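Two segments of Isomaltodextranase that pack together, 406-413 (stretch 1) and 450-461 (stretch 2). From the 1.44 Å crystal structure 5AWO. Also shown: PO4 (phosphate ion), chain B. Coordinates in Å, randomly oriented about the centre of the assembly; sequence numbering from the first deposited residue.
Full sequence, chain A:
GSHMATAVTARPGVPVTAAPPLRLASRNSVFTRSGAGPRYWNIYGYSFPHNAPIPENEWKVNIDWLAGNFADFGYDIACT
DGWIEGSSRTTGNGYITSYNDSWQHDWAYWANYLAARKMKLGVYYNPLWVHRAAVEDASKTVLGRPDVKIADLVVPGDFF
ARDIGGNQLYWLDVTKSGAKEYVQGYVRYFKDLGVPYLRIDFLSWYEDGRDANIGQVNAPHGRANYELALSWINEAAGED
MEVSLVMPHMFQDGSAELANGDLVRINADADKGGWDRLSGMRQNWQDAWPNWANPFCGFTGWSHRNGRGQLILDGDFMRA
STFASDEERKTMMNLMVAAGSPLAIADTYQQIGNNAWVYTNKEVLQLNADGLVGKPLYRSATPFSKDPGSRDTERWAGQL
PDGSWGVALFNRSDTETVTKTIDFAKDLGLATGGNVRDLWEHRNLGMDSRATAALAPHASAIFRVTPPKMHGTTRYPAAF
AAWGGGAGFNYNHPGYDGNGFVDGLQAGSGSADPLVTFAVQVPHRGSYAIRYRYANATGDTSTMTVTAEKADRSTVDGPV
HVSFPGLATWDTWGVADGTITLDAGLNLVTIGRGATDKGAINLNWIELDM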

# COMPACT_ATOMS: atom_id res chain seq x y z
N GLY A 406 -10.77 -12.97 -0.78
CA GLY A 406 -10.95 -12.63 0.62
C GLY A 406 -12.14 -11.67 0.73
O GLY A 406 -12.20 -10.68 -0.00
N VAL A 407 -13.09 -11.98 1.62
CA VAL A 407 -14.26 -11.14 1.84
C VAL A 407 -14.34 -10.81 3.33
O VAL A 407 -14.30 -11.73 4.16
CB VAL A 407 -15.56 -11.86 1.38
CG1 VAL A 407 -16.80 -11.05 1.70
CG2 VAL A 407 -15.47 -12.22 -0.11
N ALA A 408 -14.45 -9.52 3.67
CA ALA A 408 -14.50 -9.09 5.09
C ALA A 408 -15.69 -8.18 5.33
O ALA A 408 -16.01 -7.31 4.54
CB ALA A 408 -13.20 -8.40 5.46
N LEU A 409 -16.38 -8.45 6.45
CA LEU A 409 -17.61 -7.78 6.80
C LEU A 409 -17.41 -7.17 8.21
O LEU A 409 -16.86 -7.84 9.08
CB LEU A 409 -18.77 -8.75 6.83
CG LEU A 409 -19.00 -9.59 5.58
CD1 LEU A 409 -20.04 -10.66 5.82
CD2 LEU A 409 -19.38 -8.76 4.38
N PHE A 410 -17.84 -5.90 8.38
CA PHE A 410 -17.56 -5.15 9.59
C PHE A 410 -18.83 -4.50 10.10
O PHE A 410 -19.67 -4.08 9.32
CB PHE A 410 -16.52 -4.05 9.32
CG PHE A 410 -15.20 -4.56 8.86
CD1 PHE A 410 -14.21 -4.88 9.76
CD2 PHE A 410 -14.93 -4.70 7.51
CE1 PHE A 410 -13.00 -5.41 9.35
CE2 PHE A 410 -13.70 -5.16 7.09
CZ PHE A 410 -12.73 -5.51 8.01
N ASN A 411 -18.94 -4.38 11.42
CA ASN A 411 -20.00 -3.59 12.06
C ASN A 411 -19.42 -2.52 12.95
O ASN A 411 -19.03 -2.79 14.09
CB ASN A 411 -20.97 -4.46 12.85
CG ASN A 411 -22.04 -3.64 13.53
OD1 ASN A 411 -22.25 -2.47 13.20
ND2 ASN A 411 -22.75 -4.24 14.46
N ARG A 412 -19.42 -1.28 12.43
CA ARG A 412 -18.88 -0.13 13.14
C ARG A 412 -19.89 0.54 14.09
O ARG A 412 -19.54 1.52 14.77
CB ARG A 412 -18.31 0.85 12.14
CG ARG A 412 -17.16 0.30 11.30
CD ARG A 412 -16.73 1.25 10.20
NE ARG A 412 -16.16 2.47 10.77
CZ ARG A 412 -16.18 3.66 10.20
NH1 ARG A 412 -16.69 3.83 8.98
NH2 ARG A 412 -15.72 4.69 10.88
N SER A 413 -21.13 0.03 14.19
CA SER A 413 -22.04 0.56 15.19
C SER A 413 -21.47 0.30 16.59
O SER A 413 -20.89 -0.77 16.86
CB SER A 413 -23.39 -0.13 15.10
OG SER A 413 -24.25 0.33 16.14
N ARG A 450 -23.38 -16.27 -1.43
CA ARG A 450 -23.22 -15.04 -0.67
C ARG A 450 -22.44 -15.40 0.60
O ARG A 450 -22.37 -16.58 0.98
CB ARG A 450 -24.58 -14.44 -0.34
CG ARG A 450 -25.47 -15.37 0.49
CD ARG A 450 -26.96 -15.16 0.25
NE ARG A 450 -27.44 -13.86 0.71
CZ ARG A 450 -27.91 -13.60 1.94
NH1 ARG A 450 -27.95 -14.54 2.90
NH2 ARG A 450 -28.34 -12.37 2.21
N ALA A 451 -21.82 -14.38 1.18
CA ALA A 451 -21.24 -14.44 2.52
C ALA A 451 -21.95 -13.41 3.38
O ALA A 451 -22.16 -12.25 2.96
CB ALA A 451 -19.75 -14.15 2.44
N THR A 452 -22.35 -13.82 4.59
CA THR A 452 -23.17 -12.97 5.44
C THR A 452 -22.83 -13.19 6.91
O THR A 452 -22.34 -14.26 7.28
CB THR A 452 -24.67 -13.23 5.20
OG1 THR A 452 -25.49 -12.25 5.85
CG2 THR A 452 -25.08 -14.61 5.65
N ALA A 453 -23.07 -12.18 7.72
CA ALA A 453 -22.88 -12.30 9.16
C ALA A 453 -23.73 -11.30 9.88
O ALA A 453 -23.88 -10.15 9.43
CB ALA A 453 -21.42 -12.08 9.53
N ALA A 454 -24.30 -11.73 11.00
CA ALA A 454 -25.01 -10.86 11.92
C ALA A 454 -24.02 -10.50 12.99
O ALA A 454 -23.66 -11.29 13.85
CB ALA A 454 -26.21 -11.60 12.53
N LEU A 455 -23.49 -9.28 12.90
CA LEU A 455 -22.34 -8.89 13.66
C LEU A 455 -22.68 -8.03 14.86
O LEU A 455 -23.38 -7.03 14.74
CB LEU A 455 -21.43 -8.08 12.76
CG LEU A 455 -20.81 -8.83 11.58
CD1 LEU A 455 -20.17 -7.88 10.58
CD2 LEU A 455 -19.80 -9.83 12.08
N ALA A 456 -22.13 -8.41 16.00
CA ALA A 456 -22.20 -7.62 17.19
C ALA A 456 -21.48 -6.28 16.97
O ALA A 456 -20.65 -6.16 16.07
CB ALA A 456 -21.57 -8.40 18.34
N PRO A 457 -21.81 -5.28 17.79
CA PRO A 457 -21.10 -4.01 17.69
C PRO A 457 -19.58 -4.18 17.74
O PRO A 457 -19.05 -4.86 18.62
CB PRO A 457 -21.60 -3.23 18.92
CG PRO A 457 -22.87 -3.86 19.31
CD PRO A 457 -22.85 -5.28 18.84
N HIS A 458 -18.91 -3.57 16.77
CA HIS A 458 -17.44 -3.59 16.60
C HIS A 458 -16.91 -4.95 16.14
O HIS A 458 -15.68 -5.08 16.03
CB HIS A 458 -16.70 -3.18 17.88
CG HIS A 458 -16.99 -1.78 18.31
ND1 HIS A 458 -16.34 -1.20 19.38
CD2 HIS A 458 -17.86 -0.84 17.85
CE1 HIS A 458 -16.77 0.03 19.54
NE2 HIS A 458 -17.68 0.28 18.62
N ALA A 459 -17.77 -5.93 15.86
CA ALA A 459 -17.30 -7.25 15.42
C ALA A 459 -17.19 -7.31 13.90
O ALA A 459 -17.76 -6.46 13.20
CB ALA A 459 -18.26 -8.32 15.89
N SER A 460 -16.53 -8.36 13.43
CA SER A 460 -16.32 -8.54 12.02
C SER A 460 -16.21 -10.03 11.70
O SER A 460 -16.15 -10.87 12.62
CB SER A 460 -15.06 -7.79 11.58
OG SER A 460 -13.93 -8.24 12.29
N ALA A 461 -16.18 -10.34 10.41
CA ALA A 461 -15.98 -11.68 9.93
C ALA A 461 -15.16 -11.62 8.66
O ALA A 461 -15.28 -10.66 7.90
CB ALA A 461 -17.30 -12.36 9.66
P PO4 B . -28.25 -10.59 -1.25
O1 PO4 B . -29.46 -10.88 -2.14
O2 PO4 B . -27.59 -9.31 -1.78
O3 PO4 B . -27.26 -11.73 -1.27
O4 PO4 B . -28.71 -10.36 0.17

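How does the backbone join the two stretches? The strand 406-410 pairs antiparallel with the strand that begins at Ser 460 and continues later in the chain. Leu 409 and Ala 461 exchange two hydrogen bonds, Leu 409 N to Ala 461 O and Ala 461 N to Leu 409 O, both 2.9 Å. The ladder runs on past the strand, where Asn 411 N donates to Ala 459 O at 3.0 Å. Between these rungs, Phe 410 faces Ser 460 in a non-hydrogen-bonded pair, and their side chains share one face of the sheet, Phe 410 CD1 lying 3.5 Å from Ser 460 CB.

What does Leu 409 do with its large covered surface? On the other face of the sheet it reaches the strand 450-455, which passes the strand 406-410 at an angle of 25°, too far for backbone pairing. Side chains fill the gap instead. Leu 409 CD1 sits 4.2 Å from Ala 453 CB, while Leu 409 CB meets Leu 455 CD1 at 4.1 Å. Val 407 CG1 extends this apolar layer to Ala 451 CB, 4.3 Å away.

What does Asn 411 bind? Its side chain points toward stretch 2, and the amide serves both stretches: Asn 411 ND2 donates to Leu 455 O at 2.9 Å, whereas Asn 411 OD1 accepts from Ser 413 N, also at 2.9 Å. The carbonyl of a residue leaving its strand thus gains a donor, and the loop after Asn 411 is tied to the same side chain.

How does the turn close the contact? Ala 456 to Ala 459 form a type II turn, held by Ala 459 N to Ala 456 O at 2.9 Å. Within it, His 458 N makes a weak hydrogen bond to Asn 411 O at 2.8 Å.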